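Local coordinates for HMG-CoA Lyase (Bacillus subtilis subsp. subtilis, PDB 1YDO), which belongs to the HMGL-like family of TIM-barrel proteins and forms an assembly of two chains, at residues 48-52 / 79-83; 145-149 / 177-183. All coordinates share one frame; numbering follows the deposited sequence.

Interaction 1 of 2, residues 48-52 / 79-83; sequences TSFVH and ALVPN
Phe50 turns the edge of its ring, not a face, to the neighbouring strand: Leu80 O lies in the ring plane, and the methyl CB of Ala79 sits near that plane, 3.5 Å from CE1 of Phe50. The torsion responsible is chi1 of -74°, which places CG opposite the carbonyl carbon and beside the backbone N. The same Leu80 O accepts from Phe50 N over 2.9 Å. That bond is nearly straight at 168°, its donor tilted slightly from the carbonyl plane. On the other side of Ser49, Thr48 O accepts from Leu80 N at 3.0 Å, in the carbonyl plane on a lone pair. Both bonds belong to the parallel pairing of Ser49 with Leu80.

These two residues send their side chains to the other face of the sheet from Ala79, and there Ser49 OG lies 3.7 Å from CB of Leu80. The hydroxyl stands opposite its own backbone N, where it accepts from Val51 N at 3.2 Å and closes an ST turn. Beyond the turn Val51 and Pro82 cross obliquely, CG2 of Val51 coming 4.2 Å from CB of Pro82, while the proline ring carbon CD lies 3.4 Å from Phe50 O. Ala62 and Ile63 of helix 62-68 and Ala90 of helix 84-93 also touch Phe50, so the ring lies between the sheet and its outer helices. The chemistry divides accordingly: two backbone bonds fix the register of strands 44-49 and 76-80, and past the strand ends van der Waals contacts of Pro82 with Val51 and Phe50 keep the segments together.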
# COMPACT_ATOMS: atom_id res chain seq x y z
N THR A 48 -4.41 -23.35 11.60
CA THR A 48 -5.84 -23.27 11.86
C THR A 48 -6.18 -22.71 13.23
O THR A 48 -5.29 -22.32 13.99
CB THR A 48 -6.49 -24.64 11.78
OG1 THR A 48 -7.90 -24.53 12.03
CG2 THR A 48 -5.87 -25.56 12.83
N SER A 49 -7.48 -22.68 13.53
CA SER A 49 -7.98 -22.18 14.81
C SER A 49 -8.81 -23.25 15.50
O SER A 49 -9.61 -23.94 14.86
CB SER A 49 -8.85 -20.94 14.61
OG SER A 49 -9.65 -20.68 15.75
N PHE A 50 -8.61 -23.40 16.81
CA PHE A 50 -9.36 -24.39 17.57
C PHE A 50 -10.50 -23.78 18.35
O PHE A 50 -10.84 -24.24 19.44
CB PHE A 50 -8.43 -25.16 18.51
CG PHE A 50 -7.56 -26.14 17.79
CD1 PHE A 50 -6.29 -25.80 17.38
CD2 PHE A 50 -8.05 -27.40 17.47
CE1 PHE A 50 -5.51 -26.70 16.65
CE2 PHE A 50 -7.27 -28.30 16.74
CZ PHE A 50 -6.01 -27.95 16.33
N VAL A 51 -11.09 -22.74 17.79
CA VAL A 51 -12.25 -22.13 18.42
C VAL A 51 -13.40 -23.08 18.07
O VAL A 51 -13.34 -23.74 17.03
CB VAL A 51 -12.53 -20.75 17.82
CG1 VAL A 51 -13.81 -20.16 18.41
CG2 VAL A 51 -11.35 -19.85 18.06
N HIS A 52 -14.43 -23.18 18.91
CA HIS A 52 -15.55 -24.07 18.62
C HIS A 52 -16.09 -23.86 17.19
O HIS A 52 -16.49 -22.75 16.83
CB HIS A 52 -16.69 -23.84 19.61
CG HIS A 52 -17.73 -24.94 19.59
ND1 HIS A 52 -18.41 -25.28 18.44
CD2 HIS A 52 -18.14 -25.79 20.55
CE1 HIS A 52 -19.20 -26.31 18.70
NE2 HIS A 52 -19.05 -26.65 19.97
N ALA A 79 -1.52 -22.52 16.07
CA ALA A 79 -2.96 -22.51 15.93
C ALA A 79 -3.56 -21.59 16.98
O ALA A 79 -2.97 -21.38 18.04
CB ALA A 79 -3.50 -23.89 16.09
N LEU A 80 -4.71 -21.04 16.68
CA LEU A 80 -5.35 -20.17 17.63
C LEU A 80 -5.98 -21.04 18.71
O LEU A 80 -6.65 -22.02 18.40
CB LEU A 80 -6.43 -19.36 16.94
CG LEU A 80 -6.76 -18.05 17.66
CD1 LEU A 80 -5.58 -17.10 17.54
CD2 LEU A 80 -7.98 -17.44 17.04
N VAL A 81 -5.76 -20.70 19.98
CA VAL A 81 -6.35 -21.47 21.07
C VAL A 81 -7.19 -20.57 21.96
O VAL A 81 -6.67 -19.72 22.66
CB VAL A 81 -5.27 -22.16 21.91
CG1 VAL A 81 -5.92 -22.95 23.07
CG2 VAL A 81 -4.47 -23.09 21.03
N PRO A 82 -8.51 -20.79 21.97
CA PRO A 82 -9.44 -20.00 22.77
C PRO A 82 -9.41 -20.24 24.26
O PRO A 82 -9.61 -19.32 25.04
CB PRO A 82 -10.78 -20.37 22.16
CG PRO A 82 -10.59 -21.85 21.90
CD PRO A 82 -9.20 -21.91 21.29
N ASN A 83 -9.15 -21.49 24.66
CA ASN A 83 -9.10 -21.85 26.08
C ASN A 83 -8.59 -23.28 26.30
O ASN A 83 -8.28 -23.98 25.35
CB ASN A 83 -10.50 -21.67 26.69
CG ASN A 83 -11.60 -22.20 25.78
OD1 ASN A 83 -12.63 -21.55 25.60
ND2 ASN A 83 -11.39 -23.39 25.22

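Interaction 2 of 2, residues 145-149 / 177-183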
# COMPACT_ATOMS: atom_id res chain seq x y z
N VAL A 145 -5.63 -2.53 19.08
CA VAL A 145 -4.67 -1.67 19.77
C VAL A 145 -4.52 -0.31 19.10
O VAL A 145 -4.06 0.64 19.73
CB VAL A 145 -3.28 -2.34 19.86
CG1 VAL A 145 -3.39 -3.69 20.52
CG2 VAL A 145 -2.67 -2.48 18.50
N PHE A 146 -4.92 -0.21 17.84
CA PHE A 146 -4.83 1.05 17.11
C PHE A 146 -6.20 1.64 16.83
O PHE A 146 -6.40 2.31 15.81
CB PHE A 146 -4.10 0.85 15.78
CG PHE A 146 -2.64 0.57 15.92
CD1 PHE A 146 -1.78 1.58 16.32
CD2 PHE A 146 -2.13 -0.70 15.67
CE1 PHE A 146 -0.42 1.32 16.47
CE2 PHE A 146 -0.76 -0.97 15.83
CZ PHE A 146 0.09 0.04 16.23
N GLY A 147 -7.15 1.39 17.72
CA GLY A 147 -8.48 1.92 17.53
C GLY A 147 -9.49 0.81 17.51
O GLY A 147 -9.20 -0.30 17.05
N CYS A 148 -10.69 1.11 17.99
CA CYS A 148 -11.78 0.14 18.05
C CYS A 148 -12.93 0.51 17.13
O CYS A 148 -13.24 1.68 16.95
CB CYS A 148 -12.29 0.04 19.49
SG CYS A 148 -13.69 -1.11 19.74
N PRO A 149 -13.59 -0.49 16.54
CA PRO A 149 -14.71 -0.20 15.66
C PRO A 149 -15.92 0.33 16.45
O PRO A 149 -16.84 0.95 15.89
CB PRO A 149 -14.99 -1.56 15.00
CG PRO A 149 -14.61 -2.53 16.07
CD PRO A 149 -13.32 -1.94 16.59
N GLY A 177 -2.29 -5.78 16.93
CA GLY A 177 -2.93 -5.68 15.65
C GLY A 177 -3.81 -4.48 15.39
O GLY A 177 -4.34 -3.84 16.30
N ASP A 178 -3.96 -4.18 14.10
CA ASP A 178 -4.79 -3.08 13.63
C ASP A 178 -6.06 -3.71 13.07
O ASP A 178 -6.18 -3.93 11.87
CB ASP A 178 -4.07 -2.32 12.51
CG ASP A 178 -4.85 -1.10 12.05
OD1 ASP A 178 -4.46 -0.50 11.02
OD2 ASP A 178 -5.84 -0.73 12.72
N THR A 179 -7.00 -3.99 13.95
CA THR A 179 -8.23 -4.62 13.54
C THR A 179 -8.99 -3.83 12.48
O THR A 179 -9.10 -4.27 11.33
CB THR A 179 -9.13 -4.87 14.74
OG1 THR A 179 -8.41 -5.64 15.71
CG2 THR A 179 -10.37 -5.63 14.33
N ILE A 180 -9.51 -2.66 12.85
CA ILE A 180 -10.29 -1.86 11.90
C ILE A 180 -9.44 -1.48 10.70
O ILE A 180 -9.97 -1.29 9.61
CB ILE A 180 -10.87 -0.58 12.58
CG1 ILE A 180 -9.80 0.50 12.71
CG2 ILE A 180 -11.41 -0.93 13.96
CD1 ILE A 180 -8.62 0.11 13.59
N GLY A 181 -8.13 -1.40 10.91
CA GLY A 181 -7.22 -1.04 9.83
C GLY A 181 -7.08 0.46 9.66
O GLY A 181 -6.83 0.95 8.56
N ALA A 182 -7.23 1.20 10.75
CA ALA A 182 -7.13 2.66 10.69
C ALA A 182 -5.93 3.20 11.46
O ALA A 182 -6.07 4.05 12.33
CB ALA A 182 -8.42 3.29 11.21
N ALA A 183 -4.74 2.70 11.11
CA ALA A 183 -3.50 3.13 11.75
C ALA A 183 -2.66 3.84 10.71
O ALA A 183 -2.68 3.47 9.54
CB ALA A 183 -2.74 1.93 12.29
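Ile180 reaches across to the backbone of 146-149, and its side chain can be followed outward from CB, which points toward that segment. At CB it divides. The CG2 branch, opposite the carbonyl carbon, meets Pro149 at two ring atoms, CD and N, each 3.4 Å from CG2 of Ile180, with Pro149 CB a little farther at 3.8 Å. The other branch leaves with chi1 of 79°, which sets CG1 between the backbone N and carbonyl carbon; CG1 bends on to the tip, CD1, which lies 3.5 Å from Gly147 O and 3.8 Å from Phe146 O. Gly147, at phi 122°, presents no side chain to this methyl.

Farther along, Phe146 CG packs 3.9 Å from CB of Ala183, its ring plane 73° from the carboxylate of Asp178. The same carboxylate also takes, through OD2, weak hydrogen bonds from Gly181 N and Ala182 N, within the turn that follows Ile180. Val145 N adds one weak bond across, to Gly177 O at 3.3 Å. Val188 and Val191 of helix 185-196 also touch Phe146, and Tyr257 of the second subunit packs on Ala182. Two loops, each leaving the C-terminal end of a parallel strand (137-143 and 174-177) and leading into a helix, thus meet side by side, as neighbouring beta-alpha loops do in a TIM barrel.

From the N terminus, the chain runs through strand 44-49 into the first half of interaction 1, passes helix 62-68, and returns along strand 76-80 to close a loop with 26 residues between the segments. It then builds strand 97-103 and strand 137-143 before entering interaction 2, whose segments are separated by 27 residues that include helix 156-169 and most of strand 174-177. The two loops follow in series, neither nesting nor crossing. The centres of interaction 1 and interaction 2 are 22 Å apart; the nearest atoms of interactions 1 and 2 are about 12 Å apart. Within the same parallel sheet, interaction 1 joins strands 44-49 and 76-80, interaction 2 the loops after strands 137-143 and 174-177.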